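PDB 3OVG: phospho-furanose lactonase from Mycoplasma synoviae, which hydrolyses the lactone ring of D-xylono-1,4-lactone 5-phosphate and L-arabino-1,4-lactone 5-phosphate, and of carboxy 1,4-lactones, using two zinc ions. Local coordinates for residues E57-R61 against L295-D300; H102-F106 against D164-L168; L196-K200 against K228-T233; L217-P221 against K246-D250; Q266-L271 against D318-P324. All coordinates share one frame; numbering follows the deposited sequence.

Contact 1 of 5, residues E57-R61 against L295-D300; sequences EFIDR and LAYLFD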
# COMPACT_ATOMS: atom_id res chain seq x y z
N GLU A 57 -11.26 -8.62 -36.92
CA GLU A 57 -10.55 -7.44 -37.44
C GLU A 57 -9.14 -7.78 -37.93
O GLU A 57 -8.65 -7.28 -38.96
CB GLU A 57 -10.52 -6.33 -36.38
CG GLU A 57 -11.87 -5.70 -36.21
CD GLU A 57 -11.92 -4.65 -35.12
OE1 GLU A 57 -10.87 -4.04 -34.79
OE2 GLU A 57 -13.03 -4.45 -34.57
N PHE A 58 -8.46 -8.62 -37.16
CA PHE A 58 -7.13 -9.08 -37.53
C PHE A 58 -7.16 -9.81 -38.87
O PHE A 58 -6.28 -9.63 -39.70
CB PHE A 58 -6.61 -9.98 -36.40
CG PHE A 58 -5.30 -10.69 -36.69
CD1 PHE A 58 -4.10 -9.99 -36.62
CD2 PHE A 58 -5.27 -12.05 -36.94
CE1 PHE A 58 -2.90 -10.62 -36.81
CE2 PHE A 58 -4.05 -12.70 -37.15
CZ PHE A 58 -2.86 -11.99 -37.10
N ILE A 59 -8.16 -10.66 -39.07
CA ILE A 59 -8.31 -11.39 -40.33
C ILE A 59 -8.69 -10.39 -41.44
O ILE A 59 -8.08 -10.39 -42.53
CB ILE A 59 -9.31 -12.58 -40.16
CG1 ILE A 59 -8.68 -13.68 -39.31
CG2 ILE A 59 -9.77 -13.14 -41.51
CD1 ILE A 59 -9.67 -14.69 -38.72
N ASP A 60 -9.63 -9.50 -41.15
CA ASP A 60 -9.98 -8.43 -42.08
C ASP A 60 -8.73 -7.75 -42.65
O ASP A 60 -8.67 -7.44 -43.85
CB ASP A 60 -10.87 -7.40 -41.39
CG ASP A 60 -11.13 -6.16 -42.27
OD1 ASP A 60 -10.33 -5.21 -42.18
OD2 ASP A 60 -12.11 -6.15 -43.06
N ARG A 61 -7.72 -7.54 -41.82
CA ARG A 61 -6.53 -6.82 -42.29
C ARG A 61 -5.55 -7.76 -42.98
O ARG A 61 -4.53 -7.31 -43.47
CB ARG A 61 -5.79 -6.11 -41.13
CG ARG A 61 -6.61 -5.05 -40.39
CD ARG A 61 -6.99 -3.88 -41.28
NE ARG A 61 -7.49 -2.76 -40.48
CZ ARG A 61 -8.65 -2.78 -39.81
NH1 ARG A 61 -9.42 -3.86 -39.84
NH2 ARG A 61 -9.03 -1.72 -39.11
N LEU A 295 -5.50 -5.31 -32.15
CA LEU A 295 -4.80 -6.06 -33.19
C LEU A 295 -4.74 -5.30 -34.53
O LEU A 295 -3.73 -5.35 -35.21
CB LEU A 295 -5.41 -7.48 -33.35
CG LEU A 295 -5.05 -8.60 -32.34
CD1 LEU A 295 -4.90 -8.12 -30.93
CD2 LEU A 295 -6.01 -9.83 -32.40
N ALA A 296 -5.78 -4.55 -34.90
CA ALA A 296 -5.77 -3.87 -36.19
C ALA A 296 -4.67 -2.81 -36.27
O ALA A 296 -4.17 -2.49 -37.37
CB ALA A 296 -7.15 -3.25 -36.52
N TYR A 297 -4.30 -2.27 -35.12
CA TYR A 297 -3.21 -1.28 -35.01
C TYR A 297 -1.92 -1.76 -35.68
O TYR A 297 -1.16 -0.94 -36.24
CB TYR A 297 -2.92 -0.98 -33.54
CG TYR A 297 -1.93 0.17 -33.27
CD1 TYR A 297 -0.60 -0.09 -33.01
CD2 TYR A 297 -2.36 1.51 -33.22
CE1 TYR A 297 0.30 0.93 -32.73
CE2 TYR A 297 -1.46 2.55 -32.95
CZ TYR A 297 -0.12 2.24 -32.71
OH TYR A 297 0.81 3.20 -32.42
N LEU A 298 -1.66 -3.08 -35.61
CA LEU A 298 -0.47 -3.64 -36.23
C LEU A 298 -0.40 -3.20 -37.70
O LEU A 298 0.63 -2.70 -38.15
CB LEU A 298 -0.45 -5.17 -36.12
CG LEU A 298 0.72 -5.81 -36.88
CD1 LEU A 298 2.03 -5.35 -36.26
CD2 LEU A 298 0.66 -7.33 -36.90
N PHE A 299 -1.51 -3.36 -38.40
CA PHE A 299 -1.62 -3.13 -39.84
C PHE A 299 -1.87 -1.66 -40.16
O PHE A 299 -1.28 -1.12 -41.09
CB PHE A 299 -2.75 -3.99 -40.40
CG PHE A 299 -2.55 -5.46 -40.18
CD1 PHE A 299 -1.79 -6.21 -41.07
CD2 PHE A 299 -3.09 -6.10 -39.08
CE1 PHE A 299 -1.63 -7.55 -40.88
CE2 PHE A 299 -2.90 -7.45 -38.89
CZ PHE A 299 -2.17 -8.17 -39.78
N ASP A 300 -2.74 -1.03 -39.38
CA ASP A 300 -3.14 0.35 -39.65
C ASP A 300 -2.06 1.39 -39.35
O ASP A 300 -2.04 2.46 -39.94
CB ASP A 300 -4.35 0.71 -38.81
CG ASP A 300 -5.59 -0.06 -39.20
OD1 ASP A 300 -5.59 -0.71 -40.28
OD2 ASP A 300 -6.56 -0.03 -38.41
O HOH W 1 -8.32 -4.20 -33.53

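Contact 2 of 5, residues H102-F106 against D164-L168; sequences HKAKF and DRLEL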
# COMPACT_ATOMS: atom_id res chain seq x y z
N HIS A 102 5.21 -20.07 -16.92
CA HIS A 102 5.57 -18.65 -16.92
C HIS A 102 6.83 -18.44 -16.07
O HIS A 102 7.48 -19.42 -15.67
CB HIS A 102 4.42 -17.84 -16.35
CG HIS A 102 4.19 -16.57 -17.10
ND1 HIS A 102 5.19 -15.66 -17.34
CD2 HIS A 102 3.07 -16.07 -17.68
CE1 HIS A 102 4.70 -14.64 -18.03
NE2 HIS A 102 3.42 -14.87 -18.25
N LYS A 103 7.19 -17.19 -15.80
CA LYS A 103 8.32 -16.90 -14.92
C LYS A 103 8.00 -17.34 -13.50
O LYS A 103 6.81 -17.46 -13.11
CB LYS A 103 8.63 -15.40 -14.91
CG LYS A 103 7.48 -14.53 -14.44
CD LYS A 103 7.73 -13.04 -14.70
CE LYS A 103 6.52 -12.22 -14.29
NZ LYS A 103 6.68 -10.75 -14.55
N ALA A 104 9.06 -17.52 -12.72
CA ALA A 104 8.98 -18.08 -11.37
C ALA A 104 8.08 -17.30 -10.42
O ALA A 104 7.51 -17.86 -9.49
CB ALA A 104 10.36 -18.18 -10.76
N LYS A 105 8.01 -15.98 -10.64
CA LYS A 105 7.20 -15.11 -9.80
C LYS A 105 5.77 -15.61 -9.70
O LYS A 105 5.10 -15.36 -8.69
CB LYS A 105 7.16 -13.68 -10.37
CG LYS A 105 6.51 -12.66 -9.42
CD LYS A 105 6.31 -11.26 -10.10
CE LYS A 105 5.82 -10.22 -9.07
NZ LYS A 105 6.13 -8.80 -9.44
N PHE A 106 5.29 -16.27 -10.75
CA PHE A 106 3.91 -16.76 -10.81
C PHE A 106 3.70 -18.17 -10.25
O PHE A 106 2.62 -18.73 -10.41
CB PHE A 106 3.36 -16.69 -12.24
CG PHE A 106 3.24 -15.30 -12.75
CD1 PHE A 106 2.86 -14.27 -11.91
CD2 PHE A 106 3.50 -15.01 -14.08
CE1 PHE A 106 2.73 -12.97 -12.39
CE2 PHE A 106 3.37 -13.72 -14.56
CZ PHE A 106 2.99 -12.69 -13.71
N ASP A 164 16.04 -17.48 -12.34
CA ASP A 164 15.83 -18.17 -11.08
C ASP A 164 16.06 -19.66 -11.27
O ASP A 164 15.81 -20.19 -12.35
CB ASP A 164 14.39 -17.95 -10.62
CG ASP A 164 14.13 -18.54 -9.28
OD1 ASP A 164 14.62 -17.96 -8.29
OD2 ASP A 164 13.47 -19.61 -9.24
N ARG A 165 16.51 -20.34 -10.24
CA ARG A 165 16.68 -21.78 -10.35
C ARG A 165 15.46 -22.48 -10.96
O ARG A 165 15.62 -23.37 -11.78
CB ARG A 165 17.02 -22.39 -8.99
CG ARG A 165 16.01 -22.13 -7.92
CD ARG A 165 16.57 -22.66 -6.60
NE ARG A 165 16.90 -24.09 -6.74
CZ ARG A 165 16.00 -25.07 -6.65
NH1 ARG A 165 14.73 -24.77 -6.45
NH2 ARG A 165 16.36 -26.34 -6.80
N LEU A 166 14.26 -22.04 -10.58
CA LEU A 166 13.01 -22.66 -11.08
C LEU A 166 12.73 -22.35 -12.55
O LEU A 166 12.02 -23.10 -13.25
CB LEU A 166 11.81 -22.26 -10.20
CG LEU A 166 11.40 -23.29 -9.13
CD1 LEU A 166 12.50 -24.26 -8.68
CD2 LEU A 166 10.62 -22.71 -7.95
N GLU A 167 13.28 -21.25 -13.02
CA GLU A 167 13.22 -20.88 -14.42
C GLU A 167 14.22 -21.70 -15.27
O GLU A 167 13.96 -21.99 -16.44
CB GLU A 167 13.42 -19.35 -14.56
CG GLU A 167 12.33 -18.61 -13.76
CD GLU A 167 12.53 -17.10 -13.63
OE1 GLU A 167 13.68 -16.58 -13.70
OE2 GLU A 167 11.52 -16.44 -13.41
N LEU A 168 15.38 -22.02 -14.72
CA LEU A 168 16.30 -22.88 -15.45
C LEU A 168 15.66 -24.28 -15.53
O LEU A 168 15.80 -24.97 -16.51
CB LEU A 168 17.67 -22.93 -14.78
CG LEU A 168 18.76 -23.70 -15.53
CD1 LEU A 168 18.90 -23.12 -16.92
CD2 LEU A 168 20.11 -23.63 -14.80
O HOH W 2 10.44 -14.45 -11.87

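Contact 3 of 5, residues L196-K200 against K228-T233; sequences LEVAK and KVIKET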
# COMPACT_ATOMS: atom_id res chain seq x y z
N LEU A 196 20.16 -13.50 -23.98
CA LEU A 196 21.30 -14.24 -24.50
C LEU A 196 21.41 -15.58 -23.74
O LEU A 196 21.63 -16.64 -24.32
CB LEU A 196 22.58 -13.42 -24.27
CG LEU A 196 23.89 -14.05 -24.73
CD1 LEU A 196 23.82 -14.40 -26.24
CD2 LEU A 196 25.05 -13.13 -24.42
N GLU A 197 21.25 -15.50 -22.44
CA GLU A 197 21.48 -16.64 -21.58
C GLU A 197 20.34 -17.67 -21.72
O GLU A 197 20.59 -18.85 -21.76
CB GLU A 197 21.68 -16.16 -20.14
CG GLU A 197 23.05 -15.45 -19.91
CD GLU A 197 23.08 -14.05 -20.51
OE1 GLU A 197 22.02 -13.41 -20.57
OE2 GLU A 197 24.14 -13.58 -20.92
N VAL A 198 19.10 -17.21 -21.81
CA VAL A 198 17.99 -18.10 -22.14
C VAL A 198 18.31 -18.90 -23.42
O VAL A 198 18.25 -20.14 -23.43
CB VAL A 198 16.71 -17.32 -22.32
CG1 VAL A 198 15.70 -18.18 -23.11
CG2 VAL A 198 16.19 -16.93 -20.94
N ALA A 199 18.72 -18.19 -24.47
CA ALA A 199 19.15 -18.79 -25.74
C ALA A 199 20.22 -19.86 -25.55
O ALA A 199 20.04 -21.01 -25.97
CB ALA A 199 19.63 -17.71 -26.78
N LYS A 200 21.31 -19.51 -24.89
CA LYS A 200 22.41 -20.47 -24.71
C LYS A 200 22.00 -21.67 -23.90
O LYS A 200 22.41 -22.80 -24.18
CB LYS A 200 23.60 -19.77 -24.07
CG LYS A 200 24.24 -18.76 -25.03
CD LYS A 200 24.85 -17.59 -24.28
CE LYS A 200 26.33 -17.75 -24.03
NZ LYS A 200 26.96 -16.43 -23.60
N LYS A 228 23.70 -9.23 -31.18
CA LYS A 228 24.55 -10.20 -30.49
C LYS A 228 23.80 -11.52 -30.27
O LYS A 228 24.35 -12.62 -30.52
CB LYS A 228 24.99 -9.66 -29.12
CG LYS A 228 26.01 -10.58 -28.36
CD LYS A 228 26.33 -10.02 -26.96
CE LYS A 228 27.46 -10.75 -26.23
NZ LYS A 228 28.70 -10.88 -27.06
N VAL A 229 22.57 -11.41 -29.80
CA VAL A 229 21.79 -12.60 -29.46
C VAL A 229 21.53 -13.41 -30.72
O VAL A 229 21.80 -14.61 -30.76
CB VAL A 229 20.44 -12.25 -28.82
CG1 VAL A 229 19.59 -13.50 -28.68
CG2 VAL A 229 20.67 -11.57 -27.47
N ILE A 230 21.02 -12.76 -31.74
CA ILE A 230 20.75 -13.43 -33.00
C ILE A 230 22.00 -14.08 -33.59
O ILE A 230 21.99 -15.28 -33.93
CB ILE A 230 20.07 -12.49 -34.02
CG1 ILE A 230 18.66 -12.14 -33.52
CG2 ILE A 230 20.04 -13.13 -35.40
CD1 ILE A 230 18.03 -10.93 -34.17
N LYS A 231 23.08 -13.31 -33.68
CA LYS A 231 24.30 -13.78 -34.31
C LYS A 231 25.03 -14.86 -33.51
O LYS A 231 25.59 -15.76 -34.10
CB LYS A 231 25.25 -12.62 -34.58
CG LYS A 231 24.95 -11.90 -35.87
CD LYS A 231 25.69 -10.60 -35.97
CE LYS A 231 25.60 -10.05 -37.40
NZ LYS A 231 26.45 -8.82 -37.58
N GLU A 232 24.99 -14.81 -32.17
CA GLU A 232 25.67 -15.83 -31.38
C GLU A 232 24.86 -17.11 -31.22
O GLU A 232 25.42 -18.18 -30.96
CB GLU A 232 26.10 -15.28 -30.00
CG GLU A 232 27.13 -14.12 -30.13
CD GLU A 232 27.79 -13.72 -28.79
OE1 GLU A 232 27.47 -14.36 -27.75
OE2 GLU A 232 28.61 -12.77 -28.78
N THR A 233 23.54 -17.03 -31.37
CA THR A 233 22.70 -18.20 -31.05
C THR A 233 21.77 -18.66 -32.17
O THR A 233 21.41 -19.85 -32.24
CB THR A 233 21.88 -17.97 -29.78
OG1 THR A 233 20.83 -17.01 -30.03
CG2 THR A 233 22.81 -17.47 -28.65

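Contact 4 of 5, residues L217-P221 against K246-D250; sequences LNKNP and KYYPD. With PO4 (phosphate ion), chain I.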
# COMPACT_ATOMS: atom_id res chain seq x y z
N LEU A 217 12.06 -8.43 -26.16
CA LEU A 217 13.32 -7.73 -26.24
C LEU A 217 13.04 -6.25 -26.51
O LEU A 217 13.90 -5.41 -26.26
CB LEU A 217 14.20 -8.31 -27.36
CG LEU A 217 15.10 -9.49 -26.96
CD1 LEU A 217 16.19 -9.01 -25.97
CD2 LEU A 217 14.29 -10.64 -26.40
N ASN A 218 11.85 -5.94 -27.02
CA ASN A 218 11.46 -4.53 -27.23
C ASN A 218 11.54 -3.67 -25.96
O ASN A 218 11.64 -2.43 -26.03
CB ASN A 218 10.06 -4.47 -27.83
CG ASN A 218 9.11 -5.43 -27.14
OD1 ASN A 218 9.17 -6.64 -27.36
ND2 ASN A 218 8.25 -4.89 -26.25
N LYS A 219 11.52 -4.31 -24.80
CA LYS A 219 11.67 -3.61 -23.50
C LYS A 219 13.14 -3.39 -23.05
O LYS A 219 13.40 -2.82 -21.98
CB LYS A 219 10.86 -4.35 -22.43
CG LYS A 219 9.35 -4.12 -22.61
CD LYS A 219 8.49 -5.01 -21.74
CE LYS A 219 7.00 -4.76 -22.04
NZ LYS A 219 6.12 -5.57 -21.16
N ASN A 220 14.09 -3.85 -23.85
CA ASN A 220 15.50 -3.60 -23.62
C ASN A 220 16.02 -3.14 -24.98
O ASN A 220 16.62 -3.92 -25.70
CB ASN A 220 16.19 -4.91 -23.20
CG ASN A 220 17.70 -4.76 -22.95
OD1 ASN A 220 18.23 -3.66 -22.98
ND2 ASN A 220 18.40 -5.90 -22.72
N PRO A 221 15.78 -1.87 -25.34
CA PRO A 221 15.97 -1.32 -26.71
C PRO A 221 17.45 -1.12 -27.05
O PRO A 221 17.93 -0.00 -27.20
CB PRO A 221 15.25 0.04 -26.67
CG PRO A 221 14.82 0.25 -25.24
CD PRO A 221 15.30 -0.87 -24.38
N LYS A 246 3.98 3.73 -22.31
CA LYS A 246 4.57 3.80 -20.98
C LYS A 246 5.90 3.06 -20.93
O LYS A 246 6.64 3.17 -19.92
CB LYS A 246 3.61 3.24 -19.90
CG LYS A 246 3.49 1.70 -19.92
CD LYS A 246 2.29 1.21 -19.08
CE LYS A 246 2.36 -0.30 -18.81
NZ LYS A 246 1.21 -0.84 -17.97
N TYR A 247 6.22 2.28 -21.96
CA TYR A 247 7.54 1.65 -22.00
C TYR A 247 8.46 2.40 -22.97
O TYR A 247 9.46 2.95 -22.56
CB TYR A 247 7.46 0.16 -22.37
CG TYR A 247 6.90 -0.72 -21.29
CD1 TYR A 247 7.68 -1.10 -20.21
CD2 TYR A 247 5.58 -1.18 -21.35
CE1 TYR A 247 7.16 -1.91 -19.22
CE2 TYR A 247 5.06 -1.98 -20.37
CZ TYR A 247 5.85 -2.34 -19.30
OH TYR A 247 5.31 -3.14 -18.32
N TYR A 248 8.08 2.41 -24.25
CA TYR A 248 8.89 3.02 -25.28
C TYR A 248 8.02 3.38 -26.48
O TYR A 248 7.03 2.72 -26.75
CB TYR A 248 10.03 2.09 -25.75
CG TYR A 248 11.07 1.83 -24.67
CD1 TYR A 248 11.06 0.64 -23.94
CD2 TYR A 248 12.04 2.79 -24.37
CE1 TYR A 248 11.98 0.40 -22.93
CE2 TYR A 248 12.99 2.56 -23.36
CZ TYR A 248 12.95 1.35 -22.65
OH TYR A 248 13.86 1.09 -21.62
N PRO A 249 8.40 4.44 -27.19
CA PRO A 249 7.58 4.86 -28.32
C PRO A 249 7.70 3.85 -29.49
O PRO A 249 8.77 3.22 -29.65
CB PRO A 249 8.17 6.24 -28.66
CG PRO A 249 9.63 6.17 -28.13
CD PRO A 249 9.44 5.44 -26.83
N ASP A 250 6.64 3.67 -30.28
CA ASP A 250 6.71 2.83 -31.50
C ASP A 250 7.99 3.10 -32.31
O ASP A 250 8.58 2.19 -32.91
CB ASP A 250 5.52 3.08 -32.44
CG ASP A 250 4.16 2.61 -31.88
OD1 ASP A 250 4.11 2.05 -30.76
OD2 ASP A 250 3.13 2.81 -32.58
P PO4 I . 1.98 -4.42 -19.32
O1 PO4 I . 1.15 -5.68 -19.62
O2 PO4 I . 1.48 -3.71 -18.05
O3 PO4 I . 3.44 -4.85 -19.14
O4 PO4 I . 1.92 -3.51 -20.55
O HOH W 3 13.49 -1.25 -19.83

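Contact 5 of 5, residues Q266-L271 against D318-P324; sequences QKHITL and DILVNNP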
# COMPACT_ATOMS: atom_id res chain seq x y z
N GLN A 266 16.93 -10.15 -41.02
CA GLN A 266 15.47 -10.14 -41.16
C GLN A 266 14.77 -11.50 -40.99
O GLN A 266 13.57 -11.56 -40.72
CB GLN A 266 15.05 -9.56 -42.50
CG GLN A 266 15.36 -10.46 -43.69
CD GLN A 266 15.22 -9.69 -44.98
OE1 GLN A 266 15.95 -8.72 -45.20
NE2 GLN A 266 14.24 -10.08 -45.81
N LYS A 267 15.50 -12.59 -41.16
CA LYS A 267 14.89 -13.91 -40.95
C LYS A 267 14.75 -14.30 -39.46
O LYS A 267 14.19 -15.35 -39.16
CB LYS A 267 15.70 -14.98 -41.67
CG LYS A 267 15.80 -14.80 -43.19
CD LYS A 267 14.62 -15.43 -43.92
CE LYS A 267 14.74 -15.23 -45.44
NZ LYS A 267 13.50 -15.72 -46.12
N HIS A 268 15.24 -13.45 -38.56
CA HIS A 268 15.26 -13.75 -37.12
C HIS A 268 14.35 -12.87 -36.28
O HIS A 268 14.59 -12.70 -35.08
CB HIS A 268 16.69 -13.67 -36.62
CG HIS A 268 17.54 -14.73 -37.22
ND1 HIS A 268 17.77 -15.93 -36.59
CD2 HIS A 268 18.15 -14.80 -38.43
CE1 HIS A 268 18.52 -16.69 -37.37
NE2 HIS A 268 18.77 -16.03 -38.49
N ILE A 269 13.27 -12.38 -36.89
CA ILE A 269 12.38 -11.44 -36.26
C ILE A 269 10.93 -11.86 -36.48
O ILE A 269 10.49 -12.07 -37.62
CB ILE A 269 12.57 -10.05 -36.87
CG1 ILE A 269 14.03 -9.61 -36.74
CG2 ILE A 269 11.59 -9.04 -36.24
CD1 ILE A 269 14.31 -8.23 -37.35
N THR A 270 10.15 -11.95 -35.41
CA THR A 270 8.72 -12.04 -35.61
C THR A 270 8.06 -10.89 -34.87
O THR A 270 8.72 -10.13 -34.14
CB THR A 270 8.16 -13.41 -35.12
OG1 THR A 270 8.55 -13.60 -33.77
CG2 THR A 270 8.72 -14.55 -35.98
N LEU A 271 6.75 -10.73 -35.07
CA LEU A 271 6.00 -9.63 -34.48
C LEU A 271 4.79 -10.18 -33.70
O LEU A 271 4.41 -11.33 -33.89
CB LEU A 271 5.52 -8.65 -35.55
CG LEU A 271 6.49 -7.55 -36.02
CD1 LEU A 271 5.77 -6.64 -37.00
CD2 LEU A 271 6.96 -6.75 -34.80
N ASP A 318 8.90 -11.68 -44.52
CA ASP A 318 9.61 -12.64 -43.70
C ASP A 318 9.14 -12.54 -42.26
O ASP A 318 8.84 -13.57 -41.64
CB ASP A 318 11.12 -12.39 -43.73
CG ASP A 318 11.76 -12.83 -45.04
OD1 ASP A 318 11.16 -13.65 -45.77
OD2 ASP A 318 12.86 -12.37 -45.30
N ILE A 319 9.05 -11.32 -41.74
CA ILE A 319 8.64 -11.13 -40.35
C ILE A 319 7.24 -11.70 -40.01
O ILE A 319 7.04 -12.31 -38.97
CB ILE A 319 8.70 -9.66 -39.96
CG1 ILE A 319 10.16 -9.22 -39.83
CG2 ILE A 319 7.97 -9.44 -38.65
CD1 ILE A 319 10.33 -7.68 -39.74
N LEU A 320 6.27 -11.48 -40.89
CA LEU A 320 4.89 -11.87 -40.64
C LEU A 320 4.58 -13.30 -41.11
O LEU A 320 3.70 -13.94 -40.55
CB LEU A 320 3.90 -10.89 -41.31
CG LEU A 320 3.94 -9.42 -40.87
CD1 LEU A 320 3.07 -8.58 -41.78
CD2 LEU A 320 3.47 -9.28 -39.42
N VAL A 321 5.26 -13.76 -42.17
CA VAL A 321 4.86 -15.01 -42.85
C VAL A 321 5.93 -16.08 -42.89
O VAL A 321 5.71 -17.19 -42.40
CB VAL A 321 4.40 -14.73 -44.30
CG1 VAL A 321 3.89 -16.00 -44.96
CG2 VAL A 321 3.33 -13.69 -44.28
N ASN A 322 7.08 -15.75 -43.47
CA ASN A 322 8.18 -16.70 -43.61
C ASN A 322 8.87 -17.15 -42.31
O ASN A 322 9.14 -18.34 -42.11
CB ASN A 322 9.23 -16.20 -44.64
CG ASN A 322 8.72 -16.26 -46.08
OD1 ASN A 322 7.91 -17.12 -46.43
ND2 ASN A 322 9.17 -15.33 -46.92
N ASN A 323 9.14 -16.21 -41.42
CA ASN A 323 9.80 -16.55 -40.16
C ASN A 323 8.89 -17.42 -39.29
O ASN A 323 9.32 -18.44 -38.76
CB ASN A 323 10.28 -15.29 -39.45
CG ASN A 323 11.26 -14.46 -40.30
OD1 ASN A 323 11.60 -13.31 -39.96
ND2 ASN A 323 11.71 -15.03 -41.41
N PRO A 324 7.61 -17.04 -39.17
CA PRO A 324 6.76 -17.93 -38.36
C PRO A 324 6.55 -19.32 -38.98
O PRO A 324 6.39 -20.32 -38.25
CB PRO A 324 5.43 -17.17 -38.26
CG PRO A 324 5.78 -15.74 -38.56
CD PRO A 324 6.92 -15.80 -39.56
O HOH W 4 5.31 -12.42 -36.93

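Contact 1 of 5, residues E57-R61 against L295-D300
Arg61, at the end of helix 48-60, and Asp300 of helix 296-309 join two outer helices of the phosphotriesterase-family TIM barrel in a side-on salt bridge. Arg61 NE lies 2.8 Å from Asp300 OD1 along a nearly straight N-H...O path of 166°, with the oxygen in the guanidinium plane. The second bond of the grip, from Arg61 NH2 to the syn lone pair of Asp300 OD2, is longer and more bent. A sharp turn at chi2 (-64°) brings the guanidinium to Asp300, with Ala296 CB over one face. Arg61 CB makes a CH-pi contact with the Phe299 ring, 3.7 Å from its centroid. Leu298 CD2 lies on the opposite face of that ring, and Phe58 CD1 meets its edge, the two ring planes inclined at 58°. Phe58 CB also packs on Leu295 CD2, and both side chains continue inward onto Ile66 of strand 63-68. Farther out, Asp60 OD1 holds Arg61 NH1 through a weak bond, while Glu57 turns its OE2 to Arg282. A water links the two segments: it donates to Glu57 OE1 at 2.8 Å and accepts from the backbone N of Ala296.

Contact 2 of 5, residues H102-F106 against D164-L168
Ala104 meets the first turn of helix 165-181 through both its backbone and its methyl group. Ala104 N donates to Glu167 OE2 at 2.8 Å, nearly straight at 165° and on the anti lone pair, while Ala104 CB lies 3.6 Å from Glu167 CG and 3.7 Å from Asp164 OD2. This is the tight part of the contact. The glutamate spans the gap because its chain is extended beyond CG (chi2 171°), carrying the carboxylate from the helix to the loop. Its other oxygen, OE1, turns back to Asp164 N at 2.9 Å, met from above the carboxylate plane, and also accepts from Gly159 N. Hydrogen bonds to both oxygens therefore fix the rotation of this buried carboxylate.

The looser side is bridged by water. One molecule donates to Glu167 OE2 at 2.7 Å and accepts from Lys105 N. Lys103 touches Glu167 OE2 with CB alone; its amine runs off to Gln190, close to the zinc ligand His188. Asp164 pairs in an antiparallel ladder with a strand of the second subunit, and its OD1 forms a salt bridge with Lys290 of that subunit. With Asp164 OD2 accepting from Leu166 N at 2.9 Å, Asp164 and Glu167 make a capping box at the N terminus of the helix, and the glutamate also holds a loop beside the binuclear zinc site of this phosphotriesterase-family barrel.

Contact 3 of 5, residues L196-K200 against K228-T233
Thr233 OG1, touching Ala199 CB at 3.5 Å, donates within its own helix to Val229 O at 2.7 Å, from above the carbonyl plane, and has a weak further bond with Val235 N. The chi1 of 72° that sets the hydroxyl between the backbone N and the carbonyl carbon leaves CG2 directed across the contact, 3.7 Å from Ala199 CB and 4.0 Å from Leu196 CD1. Leu196 is a knob in a hole formed by Lys228, Val229, Glu232 and Thr233. Its CD2 lies 3.8 Å from Lys228 CE and its CB faces Val229 CG2. Beside the knob, Lys228 bends at chi4 (52°) to bring NZ 2.6 Å from Glu232 OE2, a salt bridge on the syn side but tilted from the carboxylate plane. The aliphatic part of Lys200 adds CG against Thr233 CG2. The helix segments run almost parallel, at 18°, as neighbouring outer helices of a TIM barrel do. Arg301 of the second subunit packs on Leu196 and Lys228 and pairs with Glu197. No hydrogen bond joins the two segments directly; Thr233 OG1 and the Lys228-Glu232 pair are bonded within their own helix, and direct cohesion comes mainly from apolar packing.

Contact 4 of 5, residues L217-P221 against K246-D250
Lys219 reaches Tyr247 because its chain is fully extended beyond CG (chi2 170°, chi3 -177°), laying CE over the centre of the ring 3.7 Å from the centroid. The two loops lie at the C-terminal ends of strands 212-215 and 236-239, the catalytic end of a TIM barrel. Lys219 NZ continues over the same face in a cation-pi contact. Beyond it sits a phosphate ion, probably from the crystallisation liquor, at the substrate-binding residues Lys246 and Tyr247. Tyr247 OH donates to phosphate O3 at 2.7 Å and Lys246 NZ to O2 at 2.9 Å; Lys219 NZ adds a weak bond to O3, and Tyr280 OH is also hydrogen-bonded to the ion. The ion may mark where the substrate's phosphate binds. At the other end of the contact, Pro221 CG presses on one face of Tyr248, 3.5 Å from the ring centroid, while Val245 of the second subunit also packs on this tyrosine. A water in the Tyr248 ring plane donates to Lys219 O at 2.7 Å and accepts from Tyr248 OH at 3.0 Å.

Contact 5 of 5, residues Q266-L271 against D318-P324
The carboxylate of Asp318 and the amide of Gln266 are turned 58° against each other. Gln266 NE2 donates in its own amide plane to Asp318 OD2, 2.7 Å away and almost straight (172°), on the anti side but tilted from the carboxylate plane. Above that plane comes Lys267 NZ, 3.1 Å from Asp318 OD1 in a salt bridge, after a bend at chi2 that folds the lysine toward the helix. Asn322 ND2 grips the same OD1 at 2.8 Å, so two donors converge on one oxygen. Such donors would probably stabilise the buried aspartate as an anion. The polar cluster lies at the turn leading into strand 269-271, where helix 313-327 packs across the strand in the TIM barrel, the axes of the two segments approaching to 6.6 Å at 116°. Ile319 fills the interface: its CG2 sits 3.6 Å from Leu271 CG, its CG1 faces Ile269 CG2, and its CA-H points at Ile269 O. Thr270 CG2 packs against Asn323 CB and Pro324 CG, while a water accepts from Leu271 N at 2.9 Å and donates to Ile319 O.

In the fold
From the N terminus, helix 48-60 opens the longest loop, which contact 1 closes 234 residues later at helix 296-309; contacts 2, 3 and 4 all nest inside it. Contact 2 links the loop after strand 94-97 to helix 165-181 and closes before contact 3 begins. Contacts 3 and 4 alternate along the chain: the former joins helices 195-205 and 223-233, the latter the loops after strands 212-215 and 236-239. Contact 5 ties strand 269-271 to helix 313-327 and crosses contact 1, touching it where Leu298 meets Leu271 and Leu320. Tyr297 and Asp250 link contacts 1 and 4, and Ile230 packs on His268 between contacts 3 and 5. Contacts 2, 3 and 4 also reach the second subunit.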